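Local coordinates for periplasmic binding protein (Pseudomonas aeruginosa, PDB 2R79), which binds heme through its iron in the bacterial periplasm and probably hands it on to an inner-membrane transporter for uptake, at residues W5-G10 with I62-E67; V17-E22 with Q112-A117; D194-V199 with P223-R228; P140-L145 with A171-L176. One frame throughout, in Å; residues are numbered along the deposited sequence.

Contact 1. Residues W5-G10 with I62-E67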
loop_
_atom_site.group_PDB
_atom_site.type_symbol
_atom_site.label_atom_id
_atom_site.label_comp_id
_atom_site.label_asym_id
_atom_site.label_seq_id
_atom_site.Cartn_x
_atom_site.Cartn_y
_atom_site.Cartn_z
ATOM N N TRP A 5 -17.115 -3.880 30.670
ATOM C CA TRP A 5 -17.586 -2.539 30.345
ATOM C C TRP A 5 -18.076 -2.385 28.915
ATOM O O TRP A 5 -17.511 -2.955 27.985
ATOM C CB TRP A 5 -16.459 -1.519 30.524
ATOM C CG TRP A 5 -15.925 -1.343 31.903
ATOM C CD1 TRP A 5 -15.543 -2.322 32.775
ATOM C CD2 TRP A 5 -15.612 -0.098 32.538
ATOM N NE1 TRP A 5 -15.005 -1.763 33.911
ATOM C CE2 TRP A 5 -15.037 -0.399 33.791
ATOM C CE3 TRP A 5 -15.761 1.245 32.164
ATOM C CZ2 TRP A 5 -14.608 0.594 34.677
ATOM C CZ3 TRP A 5 -15.333 2.234 33.043
ATOM C CH2 TRP A 5 -14.761 1.902 34.288
ATOM N N VAL A 6 -19.132 -1.602 28.754
ATOM C CA VAL A 6 -19.654 -1.279 27.437
ATOM C C VAL A 6 -19.590 0.246 27.452
ATOM O O VAL A 6 -20.045 0.882 28.407
ATOM C CB VAL A 6 -21.098 -1.760 27.242
ATOM C CG1 VAL A 6 -21.720 -1.066 26.044
ATOM C CG2 VAL A 6 -21.100 -3.261 27.013
ATOM N N SER A 7 -19.000 0.833 26.416
ATOM C CA SER A 7 -18.856 2.277 26.384
ATOM C C SER A 7 -19.454 2.968 25.169
ATOM O O SER A 7 -19.237 2.550 24.025
ATOM C CB SER A 7 -17.375 2.642 26.501
ATOM O OG SER A 7 -17.195 4.042 26.438
ATOM N N ALA A 8 -20.197 4.039 25.441
ATOM C CA ALA A 8 -20.843 4.845 24.411
ATOM C C ALA A 8 -20.258 6.251 24.460
ATOM O O ALA A 8 -20.352 6.938 25.475
ATOM C CB ALA A 8 -22.336 4.898 24.653
ATOM N N GLY A 9 -19.651 6.676 23.354
ATOM C CA GLY A 9 -19.041 7.992 23.296
ATOM C C GLY A 9 -17.553 7.855 23.037
ATOM O O GLY A 9 -16.794 7.477 23.926
ATOM N N GLY A 10 -17.140 8.165 21.811
ATOM C CA GLY A 10 -15.742 8.060 21.427
ATOM C C GLY A 10 -14.679 8.400 22.461
ATOM O O GLY A 10 -13.867 7.549 22.823
ATOM N N ILE A 62 -21.145 -2.725 33.690
ATOM C CA ILE A 62 -21.334 -1.287 33.687
ATOM C C ILE A 62 -21.459 -0.706 32.292
ATOM O O ILE A 62 -20.821 -1.164 31.350
ATOM C CB ILE A 62 -20.164 -0.578 34.415
ATOM C CG1 ILE A 62 -20.361 0.939 34.385
ATOM C CG2 ILE A 62 -18.845 -0.954 33.766
ATOM C CD1 ILE A 62 -19.295 1.710 35.145
ATOM N N LEU A 63 -22.311 0.300 32.169
ATOM C CA LEU A 63 -22.515 0.991 30.910
ATOM C C LEU A 63 -22.198 2.456 31.178
ATOM O O LEU A 63 -22.798 3.070 32.060
ATOM C CB LEU A 63 -23.966 0.858 30.434
ATOM C CG LEU A 63 -24.335 1.776 29.258
ATOM C CD1 LEU A 63 -23.410 1.504 28.081
ATOM C CD2 LEU A 63 -25.784 1.560 28.857
ATOM N N ILE A 64 -21.249 3.008 30.433
ATOM C CA ILE A 64 -20.886 4.403 30.611
ATOM C C ILE A 64 -21.199 5.206 29.354
ATOM O O ILE A 64 -21.122 4.697 28.234
ATOM C CB ILE A 64 -19.377 4.570 30.960
ATOM C CG1 ILE A 64 -18.501 4.103 29.797
ATOM C CG2 ILE A 64 -19.035 3.760 32.208
ATOM C CD1 ILE A 64 -17.020 4.343 30.024
ATOM N N GLY A 65 -21.565 6.465 29.558
ATOM C CA GLY A 65 -21.882 7.346 28.451
ATOM C C GLY A 65 -22.059 8.754 28.979
ATOM O O GLY A 65 -21.922 8.986 30.181
ATOM N N THR A 66 -22.356 9.697 28.091
ATOM C CA THR A 66 -22.558 11.075 28.511
ATOM C C THR A 66 -24.034 11.429 28.383
ATOM O O THR A 66 -24.885 10.545 28.278
ATOM C CB THR A 66 -21.735 12.060 27.649
ATOM O OG1 THR A 66 -22.230 12.049 26.304
ATOM C CG2 THR A 66 -20.264 11.674 27.649
ATOM N N GLU A 67 -24.330 12.725 28.397
ATOM C CA GLU A 67 -25.701 13.205 28.270
ATOM C C GLU A 67 -26.259 12.823 26.906
ATOM O O GLU A 67 -27.443 12.518 26.779
ATOM C CB GLU A 67 -25.755 14.730 28.405
ATOM C CG GLU A 67 -25.224 15.276 29.710
ATOM C CD GLU A 67 -23.772 14.914 29.948
ATOM O OE1 GLU A 67 -22.936 15.189 29.059
ATOM O OE2 GLU A 67 -23.472 14.358 31.029
HETATM O O HOH W 1 -21.853 9.383 25.298
#
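Three backbone hydrogen bonds join strand 5-7 to strand 62-65. Val6 N donates to Ile62 O at 3.1 Å, Ile64 N to Val6 O at 3.2 Å, and Ala8 N to Ile64 O at 3.0 Å. All three donors sit nearly along the C=O axis of their acceptors, with N-H...O angles of 158° or more. Where the strands part, a water carries the link on: it donates to Ala8 O and accepts from Thr66 N. The pairing is parallel, and strand 5-7, bonded along its other edge to strand 25-28, is an inner strand of the four-stranded parallel sheet in this lobe of the periplasmic binding protein. Gly9, next along, is the N-cap of helix 10-18, so the chain passes from strand 5-7 almost at once into that helix. On the sheet face of Trp5, Ser7 and Ile64, the Ile62 methyl CG2 lies over one face of the indole, 3.5 Å from the centroid of the five-membered ring, a CH-pi contact. Ile64 CD1 meets the edge of the indole's six-membered ring, near CE3; chi1 of 65° turns the Ile64 CG1 branch toward Ser7, whose OG bonds to Ser13 OG. Helix 94-108 covers the indole with Leu104, Trp107 and Leu108. On the other face, Leu63 CD1 reaches across to Val6 CG1 at 3.7 Å.

Contact 2. Residues V17-E22 with Q112-A117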
loop_
_atom_site.group_PDB
_atom_site.type_symbol
_atom_site.label_atom_id
_atom_site.label_comp_id
_atom_site.label_asym_id
_atom_site.label_seq_id
_atom_site.Cartn_x
_atom_site.Cartn_y
_atom_site.Cartn_z
ATOM N N VAL A 17 -9.265 3.132 27.620
ATOM C CA VAL A 17 -8.079 2.490 27.077
ATOM C C VAL A 17 -6.817 3.178 27.600
ATOM O O VAL A 17 -5.877 2.521 28.051
ATOM C CB VAL A 17 -8.070 2.538 25.535
ATOM C CG1 VAL A 17 -6.713 2.109 25.010
ATOM C CG2 VAL A 17 -9.148 1.617 24.978
ATOM N N ALA A 18 -6.806 4.506 27.538
ATOM C CA ALA A 18 -5.665 5.294 27.993
ATOM C C ALA A 18 -5.284 4.988 29.435
ATOM O O ALA A 18 -4.105 4.975 29.775
ATOM C CB ALA A 18 -5.968 6.783 27.843
ATOM N N LEU A 19 -6.281 4.749 30.280
ATOM C CA LEU A 19 -6.042 4.449 31.691
ATOM C C LEU A 19 -5.717 2.971 31.925
ATOM O O LEU A 19 -5.544 2.539 33.067
ATOM C CB LEU A 19 -7.265 4.840 32.527
ATOM C CG LEU A 19 -7.680 6.313 32.476
ATOM C CD1 LEU A 19 -8.964 6.523 33.274
ATOM C CD2 LEU A 19 -6.555 7.172 33.015
ATOM N N GLY A 20 -5.649 2.204 30.839
ATOM C CA GLY A 20 -5.333 0.789 30.935
ATOM C C GLY A 20 -6.511 -0.162 31.030
ATOM O O GLY A 20 -6.326 -1.344 31.306
ATOM N N GLY A 21 -7.723 0.323 30.786
ATOM C CA GLY A 21 -8.878 -0.550 30.889
ATOM C C GLY A 21 -9.359 -1.190 29.600
ATOM O O GLY A 21 -10.526 -1.567 29.507
ATOM N N GLU A 22 -8.479 -1.338 28.615
ATOM C CA GLU A 22 -8.887 -1.927 27.339
ATOM C C GLU A 22 -9.418 -3.353 27.436
ATOM O O GLU A 22 -10.385 -3.696 26.763
ATOM C CB GLU A 22 -7.739 -1.908 26.322
ATOM C CG GLU A 22 -8.216 -2.191 24.903
ATOM C CD GLU A 22 -7.100 -2.171 23.869
ATOM O OE1 GLU A 22 -6.103 -1.449 24.076
ATOM O OE2 GLU A 22 -7.227 -2.869 22.837
ATOM N N GLN A 112 -4.360 6.883 40.803
ATOM C CA GLN A 112 -3.109 7.597 40.563
ATOM C C GLN A 112 -2.889 7.840 39.078
ATOM O O GLN A 112 -2.469 8.920 38.679
ATOM C CB GLN A 112 -1.906 6.819 41.107
ATOM C CG GLN A 112 -1.898 6.594 42.612
ATOM C CD GLN A 112 -0.617 5.914 43.088
ATOM O OE1 GLN A 112 0.444 6.539 43.161
ATOM N NE2 GLN A 112 -0.709 4.622 43.397
ATOM N N ARG A 113 -3.155 6.827 38.261
ATOM C CA ARG A 113 -2.971 6.952 36.820
ATOM C C ARG A 113 -3.902 8.017 36.246
ATOM O O ARG A 113 -3.531 8.746 35.330
ATOM C CB ARG A 113 -3.226 5.606 36.132
ATOM C CG ARG A 113 -3.163 5.662 34.599
ATOM C CD ARG A 113 -1.843 6.270 34.122
ATOM N NE ARG A 113 -1.676 6.196 32.671
ATOM C CZ ARG A 113 -1.603 7.251 31.864
ATOM N NH1 ARG A 113 -1.689 8.478 32.357
ATOM N NH2 ARG A 113 -1.428 7.079 30.560
ATOM N N ALA A 114 -5.109 8.099 36.797
ATOM C CA ALA A 114 -6.095 9.073 36.350
ATOM C C ALA A 114 -5.590 10.477 36.663
ATOM O O ALA A 114 -5.758 11.399 35.864
ATOM C CB ALA A 114 -7.431 8.819 37.039
ATOM N N GLU A 115 -4.964 10.628 37.827
ATOM C CA GLU A 115 -4.416 11.912 38.237
ATOM C C GLU A 115 -3.273 12.296 37.311
ATOM O O GLU A 115 -3.157 13.449 36.903
ATOM C CB GLU A 115 -3.909 11.849 39.682
ATOM C CG GLU A 115 -4.972 12.162 40.726
ATOM C CD GLU A 115 -4.433 12.102 42.152
ATOM O OE1 GLU A 115 -3.365 12.709 42.423
ATOM O OE2 GLU A 115 -5.086 11.452 43.004
ATOM N N ALA A 116 -2.430 11.323 36.980
ATOM C CA ALA A 116 -1.307 11.575 36.090
ATOM C C ALA A 116 -1.820 11.971 34.701
ATOM O O ALA A 116 -1.203 12.788 34.013
ATOM C CB ALA A 116 -0.430 10.338 35.992
ATOM N N ALA A 117 -2.951 11.394 34.297
ATOM C CA ALA A 117 -3.533 11.702 32.995
ATOM C C ALA A 117 -4.016 13.149 32.972
ATOM O O ALA A 117 -3.806 13.868 31.996
ATOM C CB ALA A 117 -4.684 10.759 32.694
HETATM O O HOH W 2 -1.644 4.085 30.141
#
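The end of helix 10-18 meets the first turns of helix 111-135 here, helix terminus against helix flank. A Schellman motif closes the shorter helix: Gly20 takes positive phi, and its N bonds back to Val17 O at 2.8 Å. Leu19, just before that glycine, supplies the tight part of the contact. Its CG stands anti to its own carbonyl carbon (chi1 -60°); with CD1 anti along chi2 (176°), the other methyl, CD2, faces the longer helix. There CD2 rests 3.9 Å from Ala114 CA, touches Ala117 CB at 4.1 Å, and meets the aliphatic CG of Arg113 obliquely. Leu104 and Leu108 of helix 94-108 also pack on Leu19, which is buried among the three helices. The other side is looser and polar. Arg113 starts anti to its backbone N, then bends at chi2 (54°), so that the guanidinium comes near the end of helix 10-18. Ser262 of a neighbouring subunit packs on Arg113 and bonds to Leu19 O through its OG, so this side faces a subunit interface. A water lies at the guanidinium edge, in its plane; it accepts from Arg113 NH2 at 3.0 Å and donates to Ala18 O at 2.6 Å.

Contact 3. Residues D194-V199 with P223-R228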
loop_
_atom_site.group_PDB
_atom_site.type_symbol
_atom_site.label_atom_id
_atom_site.label_comp_id
_atom_site.label_asym_id
_atom_site.label_seq_id
_atom_site.Cartn_x
_atom_site.Cartn_y
_atom_site.Cartn_z
ATOM N N ASP A 194 -17.022 35.394 6.045
ATOM C CA ASP A 194 -15.731 35.331 5.364
ATOM C C ASP A 194 -14.579 34.824 6.233
ATOM O O ASP A 194 -13.619 35.547 6.486
ATOM C CB ASP A 194 -15.377 36.717 4.819
ATOM C CG ASP A 194 -14.425 36.651 3.641
ATOM O OD1 ASP A 194 -13.922 37.713 3.206
ATOM O OD2 ASP A 194 -14.184 35.529 3.143
ATOM N N PRO A 195 -14.651 33.564 6.678
ATOM C CA PRO A 195 -13.618 32.957 7.522
ATOM C C PRO A 195 -12.276 32.840 6.814
ATOM O O PRO A 195 -12.223 32.610 5.608
ATOM C CB PRO A 195 -14.173 31.566 7.826
ATOM C CG PRO A 195 -15.602 31.648 7.457
ATOM C CD PRO A 195 -15.648 32.561 6.290
ATOM N N VAL A 196 -11.198 32.988 7.573
ATOM C CA VAL A 196 -9.855 32.844 7.030
ATOM C C VAL A 196 -9.642 31.353 6.767
ATOM O O VAL A 196 -8.889 30.964 5.878
ATOM C CB VAL A 196 -8.798 33.343 8.038
ATOM C CG1 VAL A 196 -7.437 32.721 7.747
ATOM C CG2 VAL A 196 -8.702 34.852 7.961
ATOM N N ALA A 197 -10.322 30.528 7.553
ATOM C CA ALA A 197 -10.230 29.081 7.427
ATOM C C ALA A 197 -11.517 28.463 7.933
ATOM O O ALA A 197 -12.182 29.018 8.807
ATOM C CB ALA A 197 -9.047 28.550 8.235
ATOM N N VAL A 198 -11.872 27.317 7.373
ATOM C CA VAL A 198 -13.073 26.622 7.785
ATOM C C VAL A 198 -12.687 25.206 8.176
ATOM O O VAL A 198 -11.990 24.526 7.428
ATOM C CB VAL A 198 -14.107 26.568 6.637
ATOM C CG1 VAL A 198 -15.324 25.768 7.061
ATOM C CG2 VAL A 198 -14.522 27.970 6.251
ATOM N N VAL A 199 -13.117 24.771 9.352
ATOM C CA VAL A 199 -12.819 23.420 9.812
ATOM C C VAL A 199 -14.064 22.560 9.601
ATOM O O VAL A 199 -15.144 22.890 10.077
ATOM C CB VAL A 199 -12.408 23.411 11.306
ATOM C CG1 VAL A 199 -12.229 21.963 11.793
ATOM C CG2 VAL A 199 -11.097 24.175 11.485
ATOM N N PRO A 223 -16.402 31.506 -2.326
ATOM C CA PRO A 223 -15.855 32.865 -2.363
ATOM C C PRO A 223 -15.258 33.345 -1.046
ATOM O O PRO A 223 -14.902 34.521 -0.916
ATOM C CB PRO A 223 -17.053 33.707 -2.787
ATOM C CG PRO A 223 -18.175 33.006 -2.116
ATOM C CD PRO A 223 -17.870 31.547 -2.432
ATOM N N THR A 224 -15.145 32.446 -0.073
ATOM C CA THR A 224 -14.564 32.817 1.214
ATOM C C THR A 224 -13.046 32.775 1.111
ATOM O O THR A 224 -12.495 32.088 0.259
ATOM C CB THR A 224 -14.999 31.850 2.327
ATOM O OG1 THR A 224 -14.444 30.551 2.081
ATOM C CG2 THR A 224 -16.511 31.743 2.370
ATOM N N ARG A 225 -12.364 33.518 1.969
ATOM C CA ARG A 225 -10.911 33.507 1.955
ATOM C C ARG A 225 -10.431 32.073 2.219
ATOM O O ARG A 225 -9.418 31.635 1.674
ATOM C CB ARG A 225 -10.372 34.461 3.025
ATOM C CG ARG A 225 -10.594 35.939 2.701
ATOM C CD ARG A 225 -10.087 36.852 3.819
ATOM N NE ARG A 225 -10.823 36.645 5.063
ATOM C CZ ARG A 225 -10.620 37.337 6.179
ATOM N NH1 ARG A 225 -9.700 38.293 6.210
ATOM N NH2 ARG A 225 -11.330 37.072 7.267
ATOM N N ALA A 226 -11.179 31.349 3.050
ATOM C CA ALA A 226 -10.854 29.968 3.391
ATOM C C ALA A 226 -10.721 29.112 2.128
ATOM O O ALA A 226 -9.718 28.425 1.945
ATOM C CB ALA A 226 -11.931 29.385 4.320
ATOM N N ALA A 227 -11.725 29.158 1.256
ATOM C CA ALA A 227 -11.692 28.382 0.016
ATOM C C ALA A 227 -10.596 28.895 -0.920
ATOM O O ALA A 227 -9.872 28.111 -1.532
ATOM C CB ALA A 227 -13.055 28.445 -0.691
ATOM N N ARG A 228 -10.475 30.213 -1.015
ATOM C CA ARG A 228 -9.483 30.838 -1.886
ATOM C C ARG A 228 -8.040 30.486 -1.525
ATOM O O ARG A 228 -7.222 30.212 -2.403
ATOM C CB ARG A 228 -9.660 32.363 -1.871
ATOM C CG ARG A 228 -8.683 33.121 -2.758
ATOM C CD ARG A 228 -7.808 34.046 -1.927
ATOM N NE ARG A 228 -8.559 35.187 -1.410
ATOM C CZ ARG A 228 -8.168 35.941 -0.389
ATOM N NH1 ARG A 228 -7.033 35.678 0.239
ATOM N NH2 ARG A 228 -8.915 36.963 0.002
#
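Arg225 and Asp194 grip each other through both backbone and side chain. The Asp194 carbonyl O accepts from Arg225 NH2 at 2.9 Å, almost along the C=O axis and close to the guanidinium plane, and takes a second, weak bond from NE. In return, Asp194 OD2 offers its syn lone pair to Arg225 N at 3.0 Å. The other carboxylate oxygen, OD1, makes only a long salt bridge to Arg225 NE (3.8 Å), well out of the guanidinium plane, so charge alone acts there. Over one guanidinium face lies Val196 CG2, 3.5 Å from Arg225 NH2. The arginine reaches this place by bending at chi3 (-64°), which brings the guanidinium edge to the Asp194 carbonyl. Farther in, Ala226 N forms a weak bond to Pro195 O, while the Ala226 methyl packs on Val198 CG2 at 3.5 Å. Positioning comes from both ends: Asp194 leaves helix 187-193 with positive phi, and Thr224, whose OG1 also bonds to Leu221 O, accepts from Ala227 N through that same oxygen at 3.2 Å. Asp194 OD2, on Arg225 N, also serves the first turn and places negative charge where the dipole of even so short a helix might welcome it. The short helix 225-228, N-capped by Thr224, precedes strand 232-235 in the chain and packs on the start of that strand's parallel neighbour, 197-202, within an alpha/beta lobe.

Contact 4. Residues P140-L145 with A171-L176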
loop_
_atom_site.group_PDB
_atom_site.type_symbol
_atom_site.label_atom_id
_atom_site.label_comp_id
_atom_site.label_asym_id
_atom_site.label_seq_id
_atom_site.Cartn_x
_atom_site.Cartn_y
_atom_site.Cartn_z
ATOM N N PRO A 140 -1.964 38.038 14.124
ATOM C CA PRO A 140 -3.153 38.082 14.982
ATOM C C PRO A 140 -4.022 36.833 14.815
ATOM O O PRO A 140 -3.991 36.180 13.771
ATOM C CB PRO A 140 -3.857 39.350 14.513
ATOM C CG PRO A 140 -3.578 39.333 13.040
ATOM C CD PRO A 140 -2.105 38.958 12.979
ATOM N N ALA A 141 -4.796 36.508 15.846
ATOM C CA ALA A 141 -5.668 35.339 15.818
ATOM C C ALA A 141 -6.660 35.413 14.656
ATOM O O ALA A 141 -7.360 36.407 14.486
ATOM C CB ALA A 141 -6.408 35.227 17.132
ATOM N N PRO A 142 -6.741 34.352 13.845
ATOM C CA PRO A 142 -7.667 34.347 12.706
ATOM C C PRO A 142 -9.121 34.000 13.056
ATOM O O PRO A 142 -9.380 33.192 13.955
ATOM C CB PRO A 142 -7.052 33.299 11.790
ATOM C CG PRO A 142 -6.565 32.270 12.789
ATOM C CD PRO A 142 -5.897 33.140 13.844
ATOM N N GLY A 143 -10.061 34.617 12.339
ATOM C CA GLY A 143 -11.470 34.318 12.546
ATOM C C GLY A 143 -11.763 33.023 11.802
ATOM O O GLY A 143 -11.477 32.917 10.610
ATOM N N VAL A 144 -12.340 32.040 12.486
ATOM C CA VAL A 144 -12.602 30.745 11.866
ATOM C C VAL A 144 -13.983 30.184 12.178
ATOM O O VAL A 144 -14.634 30.597 13.137
ATOM C CB VAL A 144 -11.532 29.714 12.339
ATOM C CG1 VAL A 144 -11.801 28.331 11.749
ATOM C CG2 VAL A 144 -10.140 30.200 11.944
ATOM N N LEU A 145 -14.432 29.246 11.349
ATOM C CA LEU A 145 -15.711 28.579 11.560
ATOM C C LEU A 145 -15.455 27.072 11.582
ATOM O O LEU A 145 -14.605 26.576 10.846
ATOM C CB LEU A 145 -16.698 28.913 10.437
ATOM C CG LEU A 145 -17.250 30.340 10.401
ATOM C CD1 LEU A 145 -18.021 30.561 9.111
ATOM C CD2 LEU A 145 -18.153 30.567 11.608
ATOM N N ALA A 171 -6.876 26.253 19.951
ATOM C CA ALA A 171 -5.912 26.204 18.853
ATOM C C ALA A 171 -5.479 27.600 18.405
ATOM O O ALA A 171 -4.747 27.746 17.433
ATOM C CB ALA A 171 -6.483 25.416 17.669
ATOM N N GLY A 172 -5.945 28.629 19.107
ATOM C CA GLY A 172 -5.558 29.989 18.764
ATOM C C GLY A 172 -6.425 30.754 17.775
ATOM O O GLY A 172 -6.018 31.801 17.287
ATOM N N ALA A 173 -7.619 30.257 17.477
ATOM C CA ALA A 173 -8.498 30.940 16.530
ATOM C C ALA A 173 -9.644 31.634 17.246
ATOM O O ALA A 173 -9.872 31.400 18.433
ATOM C CB ALA A 173 -9.051 29.942 15.522
ATOM N N ARG A 174 -10.348 32.499 16.518
ATOM C CA ARG A 174 -11.517 33.216 17.046
ATOM C C ARG A 174 -12.746 32.619 16.377
ATOM O O ARG A 174 -12.875 32.678 15.151
ATOM C CB ARG A 174 -11.460 34.706 16.694
ATOM C CG ARG A 174 -10.343 35.488 17.367
ATOM C CD ARG A 174 -10.805 36.168 18.641
ATOM N NE ARG A 174 -9.802 37.114 19.125
ATOM C CZ ARG A 174 -8.749 36.790 19.875
ATOM N NH1 ARG A 174 -8.547 35.530 20.245
ATOM N NH2 ARG A 174 -7.889 37.731 20.245
ATOM N N ASN A 175 -13.641 32.034 17.163
ATOM C CA ASN A 175 -14.847 31.447 16.594
ATOM C C ASN A 175 -15.737 32.606 16.140
ATOM O O ASN A 175 -16.130 33.445 16.944
ATOM C CB ASN A 175 -15.571 30.598 17.642
ATOM C CG ASN A 175 -16.728 29.805 17.055
ATOM O OD1 ASN A 175 -17.405 29.061 17.771
ATOM N ND2 ASN A 175 -16.959 29.953 15.751
ATOM N N LEU A 176 -16.029 32.648 14.845
ATOM C CA LEU A 176 -16.848 33.700 14.260
ATOM C C LEU A 176 -18.333 33.576 14.572
ATOM O O LEU A 176 -19.080 34.538 14.420
ATOM C CB LEU A 176 -16.647 33.716 12.747
ATOM C CG LEU A 176 -15.630 34.685 12.142
ATOM C CD1 LEU A 176 -14.653 35.186 13.181
ATOM C CD2 LEU A 176 -14.925 33.992 11.003
#
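Segments 140-145 and 171-176 run side by side in parallel pairing, though the 141-145 and 172-176 directions differ by 49°, with nearly straight backbone hydrogen bonds from Arg174 N to Pro142 O (2.8 Å), Val144 N to Arg174 O (2.8 Å) and Leu176 N to Val144 O (3.0 Å). The first donor stands above the plane of the Pro142 carbonyl; the other two lie in the plane of theirs. Short strand 174-175 thereby adds to one edge of strand 143-150, whose other edge pairs with 197-202, in the mixed sheet of this lobe of the periplasmic binding protein. A Schellman turn at Gly172 ends helix 163-170 and delivers the chain to this edge. Leu176 CD1 closes on the bare CA of Gly143 at 3.4 Å. Leu176 CB also meets Leu145 CD2 at 3.7 Å, the two leucines crossing at about a right angle. On the opposite sheet face, Val144 CG2 touches Ala173 CB at 3.7 Å, and Leu168 of helix 163-170 packs on Val144. At the outer end Arg174, bent at chi2 (-95°), lays one guanidinium face over the Ala141 methyl, NH1 3.8 Å from CB.

Contacts 1 and 2 lie in one lobe, contacts 3 and 4 in the other, around the heme cleft. Contact 1 is the nearest to the pocket: the Ala8 side chain is about 8 Å from that of Tyr46, the axial ligand of the iron, and that of Val6 about 10 Å from a bound heme. Helix 10-18 follows strand 5-7 and leads to contact 2, centre to centre about 16 Å away. Contacts 3 and 4 touch through neighbouring strands 197-202 and 143-150, one from each: Val199 N lies 2.8 Å from Leu145 O, a probable hydrogen bond. The centres of contacts 1 and 3 are about 36 Å apart; helix 111-135, from contact 2, leads on to strand 143-150.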